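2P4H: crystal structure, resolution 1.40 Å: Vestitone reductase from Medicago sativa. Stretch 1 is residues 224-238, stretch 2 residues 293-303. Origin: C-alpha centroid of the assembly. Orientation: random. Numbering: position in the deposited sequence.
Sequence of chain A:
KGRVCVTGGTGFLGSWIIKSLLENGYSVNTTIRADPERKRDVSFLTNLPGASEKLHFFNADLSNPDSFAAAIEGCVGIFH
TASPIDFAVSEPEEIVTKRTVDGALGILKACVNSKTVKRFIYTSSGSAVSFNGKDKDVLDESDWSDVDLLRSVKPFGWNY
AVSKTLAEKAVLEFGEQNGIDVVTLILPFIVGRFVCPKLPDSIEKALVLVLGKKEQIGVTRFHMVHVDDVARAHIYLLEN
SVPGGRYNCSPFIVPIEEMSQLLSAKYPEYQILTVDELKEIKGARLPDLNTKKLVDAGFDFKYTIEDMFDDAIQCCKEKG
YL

Stretch 1 (224-238) MVHVDDVARAHIYLL
Stretch 2 293-303: KLVDAGFDFKY

The carboxylate of Asp 229, on the first turn of a helix, holds two successive backbone amides of the other stretch. The amides of 302 and 303 face its two oxygens, one each. Lys 302 N donates to Asp 229 OD1 at 2.8 Å, nearly straight at 171°, and Tyr 303 N donates to Asp 229 OD2 at 3.1 Å. The Asp 229 chi1 of -91° lies between wells. Arg 232 NH1 reaches the same Asp 229 OD1 at 2.8 Å in a salt bridge whose hydrogen bond is weak.

Stretch 1 is a strand through 226, then a helix from 227. In stretch 2, Gly 298 is the first residue to leave helical phi/psi. Residues 299-301 are extended, with psi 141°, 127° and 138°. Lys 302 breaks the run at -95/-30, and Tyr 303 is extended again at -105/151. Residues 299-303 run antiparallel to 226-236: CA atoms pair His 226 with Tyr 303 (6.6 Å), Asp 229 with Phe 301 (6.1 Å) and Tyr 236 with Phe 299 (6.8 Å).

His 226 (chi1 t) caps the helix: Asp 228 N donates to His 226 ND1 at 2.9 Å. Its ring stacks face to face on Tyr 303 (chi1 m), centroids 3.9 Å apart, planes at 17°. Tyr 303 OH donates to Asp 228 OD2 at 2.6 Å. Water 1 donates to that same Asp 228 OD2 at 2.6 Å and accepts from Lys 302 NZ at 3.1 Å.

Arg 232 (m, t, p) donates twice to one carbonyl, from NH1 to Asp 300 O at 2.8 Å and from NH2 to Asp 300 O at 3.0 Å. This oxygen lies at the guanidinium edge, where the N-H groups point.

Stretch 1 covers 97 Å² of Phe 299 (chi1 t). Ala 233 CB sits over its ring face, 3.9 Å from Phe 299 CZ. Phe 299 CB lies over the ring of Tyr 236 (chi1 t), 4.1 Å from its centroid. Tyr 236 OH donates to Ala 297 O at 2.8 Å.

Gly 298 has phi 106° in a Schellman motif. A CB there would fall 2.2 Å from Tyr 236 OH and jam against the preceding carbonyl.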

# COMPACT_ATOMS: atom_id res chain seq x y z
N MET A 224 8.09 0.11 -7.65
CA MET A 224 7.60 -1.09 -6.98
C MET A 224 8.20 -1.35 -5.60
O MET A 224 9.22 -0.78 -5.23
CB MET A 224 7.90 -2.32 -7.87
CG MET A 224 7.58 -2.13 -9.35
SD MET A 224 8.01 -3.58 -10.36
CE MET A 224 6.64 -4.65 -9.95
N VAL A 225 7.54 -2.24 -4.85
CA VAL A 225 7.99 -2.64 -3.52
C VAL A 225 7.42 -4.03 -3.21
O VAL A 225 6.35 -4.39 -3.69
CB VAL A 225 7.52 -1.64 -2.41
CG1 VAL A 225 6.00 -1.67 -2.27
CG2 VAL A 225 8.19 -1.97 -1.09
N HIS A 226 8.15 -4.81 -2.42
CA HIS A 226 7.70 -6.14 -2.02
C HIS A 226 6.70 -5.95 -0.88
O HIS A 226 6.97 -5.21 0.07
CB HIS A 226 8.90 -6.98 -1.54
CG HIS A 226 8.58 -8.43 -1.36
ND1 HIS A 226 7.65 -8.89 -0.45
CD2 HIS A 226 9.09 -9.53 -1.97
CE1 HIS A 226 7.59 -10.20 -0.51
NE2 HIS A 226 8.45 -10.62 -1.43
N VAL A 227 5.55 -6.61 -0.97
CA VAL A 227 4.53 -6.47 0.05
C VAL A 227 5.02 -6.77 1.47
O VAL A 227 4.60 -6.12 2.42
CB VAL A 227 3.29 -7.36 -0.27
CG1 VAL A 227 3.64 -8.84 -0.13
CG2 VAL A 227 2.13 -7.00 0.65
N ASP A 228 5.92 -7.74 1.62
CA ASP A 228 6.40 -8.04 2.97
C ASP A 228 7.33 -6.95 3.49
O ASP A 228 7.45 -6.76 4.71
CB ASP A 228 7.08 -9.41 3.03
CG ASP A 228 7.19 -9.93 4.46
OD1 ASP A 228 6.15 -9.94 5.15
OD2 ASP A 228 8.29 -10.31 4.89
N ASP A 229 8.00 -6.22 2.60
CA ASP A 229 8.82 -5.12 3.07
C ASP A 229 7.89 -4.00 3.54
O ASP A 229 8.24 -3.25 4.45
CB ASP A 229 9.78 -4.62 1.99
CG ASP A 229 11.13 -5.34 2.02
OD1 ASP A 229 11.59 -5.67 3.14
OD2 ASP A 229 11.73 -5.55 0.95
N VAL A 230 6.70 -3.90 2.94
CA VAL A 230 5.76 -2.88 3.38
C VAL A 230 5.30 -3.23 4.80
O VAL A 230 5.19 -2.35 5.66
CB VAL A 230 4.53 -2.78 2.46
CG1 VAL A 230 3.53 -1.77 3.02
CG2 VAL A 230 4.96 -2.35 1.06
N ALA A 231 5.03 -4.51 5.05
CA ALA A 231 4.61 -4.94 6.37
C ALA A 231 5.75 -4.69 7.36
O ALA A 231 5.53 -4.21 8.46
CB ALA A 231 4.23 -6.43 6.36
N ARG A 232 6.97 -5.02 6.94
CA ARG A 232 8.13 -4.80 7.80
C ARG A 232 8.32 -3.32 8.11
O ARG A 232 8.67 -2.96 9.23
CB ARG A 232 9.40 -5.36 7.14
CG ARG A 232 9.45 -6.88 7.09
CD ARG A 232 10.72 -7.42 6.43
NE ARG A 232 11.93 -7.05 7.16
CZ ARG A 232 12.72 -6.03 6.84
NH1 ARG A 232 12.45 -5.28 5.79
NH2 ARG A 232 13.77 -5.75 7.60
N ALA A 233 8.06 -2.45 7.13
CA ALA A 233 8.19 -1.01 7.33
C ALA A 233 7.19 -0.51 8.36
O ALA A 233 7.50 0.36 9.17
CB ALA A 233 8.00 -0.27 6.01
N HIS A 234 5.97 -1.06 8.34
CA HIS A 234 4.94 -0.68 9.30
C HIS A 234 5.41 -1.00 10.72
O HIS A 234 5.33 -0.17 11.62
CB HIS A 234 3.63 -1.42 9.03
CG HIS A 234 2.79 -0.82 7.95
ND1 HIS A 234 1.65 -0.09 8.20
CD2 HIS A 234 2.93 -0.85 6.60
CE1 HIS A 234 1.11 0.30 7.06
NE2 HIS A 234 1.87 -0.15 6.07
N ILE A 235 5.91 -2.22 10.91
CA ILE A 235 6.37 -2.64 12.22
C ILE A 235 7.58 -1.81 12.66
O ILE A 235 7.68 -1.41 13.82
CB ILE A 235 6.71 -4.15 12.22
CG1 ILE A 235 5.43 -4.95 11.98
CG2 ILE A 235 7.36 -4.55 13.54
CD1 ILE A 235 5.64 -6.45 11.85
N TYR A 236 8.49 -1.54 11.73
CA TYR A 236 9.67 -0.75 12.04
C TYR A 236 9.30 0.64 12.54
O TYR A 236 9.81 1.11 13.56
CB TYR A 236 10.57 -0.62 10.81
CG TYR A 236 11.84 0.15 11.09
CD1 TYR A 236 12.96 -0.49 11.64
CD2 TYR A 236 11.91 1.52 10.86
CE1 TYR A 236 14.10 0.23 11.96
CE2 TYR A 236 13.05 2.25 11.19
CZ TYR A 236 14.14 1.60 11.74
OH TYR A 236 15.27 2.32 12.05
N LEU A 237 8.41 1.32 11.82
CA LEU A 237 8.01 2.66 12.19
C LEU A 237 7.17 2.70 13.47
O LEU A 237 7.10 3.72 14.14
CB LEU A 237 7.26 3.31 11.02
CG LEU A 237 8.17 3.54 9.81
CD1 LEU A 237 7.35 3.92 8.59
CD2 LEU A 237 9.20 4.62 10.14
N LEU A 238 6.54 1.58 13.80
CA LEU A 238 5.76 1.50 15.03
C LEU A 238 6.70 1.32 16.22
O LEU A 238 6.48 1.91 17.28
CB LEU A 238 4.80 0.31 14.98
CG LEU A 238 4.15 -0.09 16.31
CD1 LEU A 238 3.21 1.01 16.78
CD2 LEU A 238 3.40 -1.40 16.14
N LYS A 293 14.95 8.72 2.45
CA LYS A 293 14.52 9.16 3.78
C LYS A 293 14.26 7.98 4.72
O LYS A 293 14.70 7.98 5.88
CB LYS A 293 13.26 10.03 3.67
CG LYS A 293 12.83 10.67 4.99
CD LYS A 293 11.53 11.44 4.82
CE LYS A 293 11.07 12.07 6.13
NZ LYS A 293 9.80 12.83 5.96
N LEU A 294 13.55 6.97 4.23
CA LEU A 294 13.24 5.81 5.05
C LEU A 294 14.51 5.01 5.39
O LEU A 294 14.65 4.52 6.51
CB LEU A 294 12.22 4.92 4.33
CG LEU A 294 11.77 3.64 5.05
CD1 LEU A 294 11.21 3.97 6.42
CD2 LEU A 294 10.71 2.94 4.21
N VAL A 295 15.42 4.89 4.43
CA VAL A 295 16.66 4.16 4.67
C VAL A 295 17.53 4.94 5.66
O VAL A 295 18.18 4.34 6.52
CB VAL A 295 17.41 3.91 3.34
CG1 VAL A 295 18.79 3.31 3.63
CG2 VAL A 295 16.60 2.95 2.47
N ASP A 296 17.55 6.27 5.53
CA ASP A 296 18.33 7.12 6.44
C ASP A 296 17.79 6.97 7.86
O ASP A 296 18.51 7.19 8.83
CB ASP A 296 18.22 8.61 6.06
CG ASP A 296 19.13 9.00 4.90
OD1 ASP A 296 20.02 8.22 4.52
OD2 ASP A 296 18.95 10.13 4.39
N ALA A 297 16.51 6.61 7.97
CA ALA A 297 15.87 6.45 9.27
C ALA A 297 16.22 5.12 9.92
O ALA A 297 15.82 4.85 11.05
CB ALA A 297 14.36 6.58 9.14
N GLY A 298 16.96 4.28 9.19
CA GLY A 298 17.37 3.00 9.76
C GLY A 298 16.68 1.75 9.26
O GLY A 298 17.09 0.65 9.61
N PHE A 299 15.62 1.90 8.47
CA PHE A 299 14.91 0.74 7.94
C PHE A 299 15.74 0.07 6.85
O PHE A 299 16.39 0.73 6.05
CB PHE A 299 13.57 1.16 7.34
CG PHE A 299 12.79 0.02 6.75
CD1 PHE A 299 12.25 -0.97 7.57
CD2 PHE A 299 12.62 -0.09 5.37
CE1 PHE A 299 11.55 -2.05 7.03
CE2 PHE A 299 11.91 -1.17 4.82
CZ PHE A 299 11.38 -2.14 5.65
N ASP A 300 15.73 -1.26 6.84
CA ASP A 300 16.47 -2.01 5.83
C ASP A 300 15.52 -2.91 5.06
O ASP A 300 14.77 -3.68 5.66
CB ASP A 300 17.55 -2.88 6.49
CG ASP A 300 18.62 -2.05 7.17
OD1 ASP A 300 18.30 -1.35 8.15
OD2 ASP A 300 19.79 -2.11 6.73
N PHE A 301 15.55 -2.80 3.74
CA PHE A 301 14.70 -3.65 2.91
C PHE A 301 15.28 -5.05 2.87
O PHE A 301 16.49 -5.24 2.76
CB PHE A 301 14.58 -3.08 1.49
CG PHE A 301 13.67 -1.89 1.40
CD1 PHE A 301 14.15 -0.61 1.70
CD2 PHE A 301 12.33 -2.05 1.09
CE1 PHE A 301 13.28 0.48 1.70
CE2 PHE A 301 11.46 -0.96 1.08
CZ PHE A 301 11.93 0.31 1.39
N LYS A 302 14.40 -6.04 2.97
CA LYS A 302 14.79 -7.44 2.99
C LYS A 302 14.76 -8.16 1.64
O LYS A 302 15.55 -9.07 1.40
CB LYS A 302 13.88 -8.18 3.97
CG LYS A 302 14.06 -9.70 4.01
CD LYS A 302 13.14 -10.32 5.05
CE LYS A 302 13.26 -11.84 5.06
NZ LYS A 302 12.38 -12.45 6.10
N TYR A 303 13.87 -7.73 0.76
CA TYR A 303 13.70 -8.39 -0.53
C TYR A 303 14.26 -7.70 -1.76
O TYR A 303 14.34 -6.47 -1.83
CB TYR A 303 12.21 -8.67 -0.74
CG TYR A 303 11.61 -9.46 0.39
CD1 TYR A 303 11.72 -10.85 0.44
CD2 TYR A 303 10.96 -8.82 1.45
CE1 TYR A 303 11.20 -11.58 1.50
CE2 TYR A 303 10.43 -9.54 2.52
CZ TYR A 303 10.55 -10.92 2.53
OH TYR A 303 10.03 -11.64 3.58
O HOH W 1 9.63 -11.39 6.89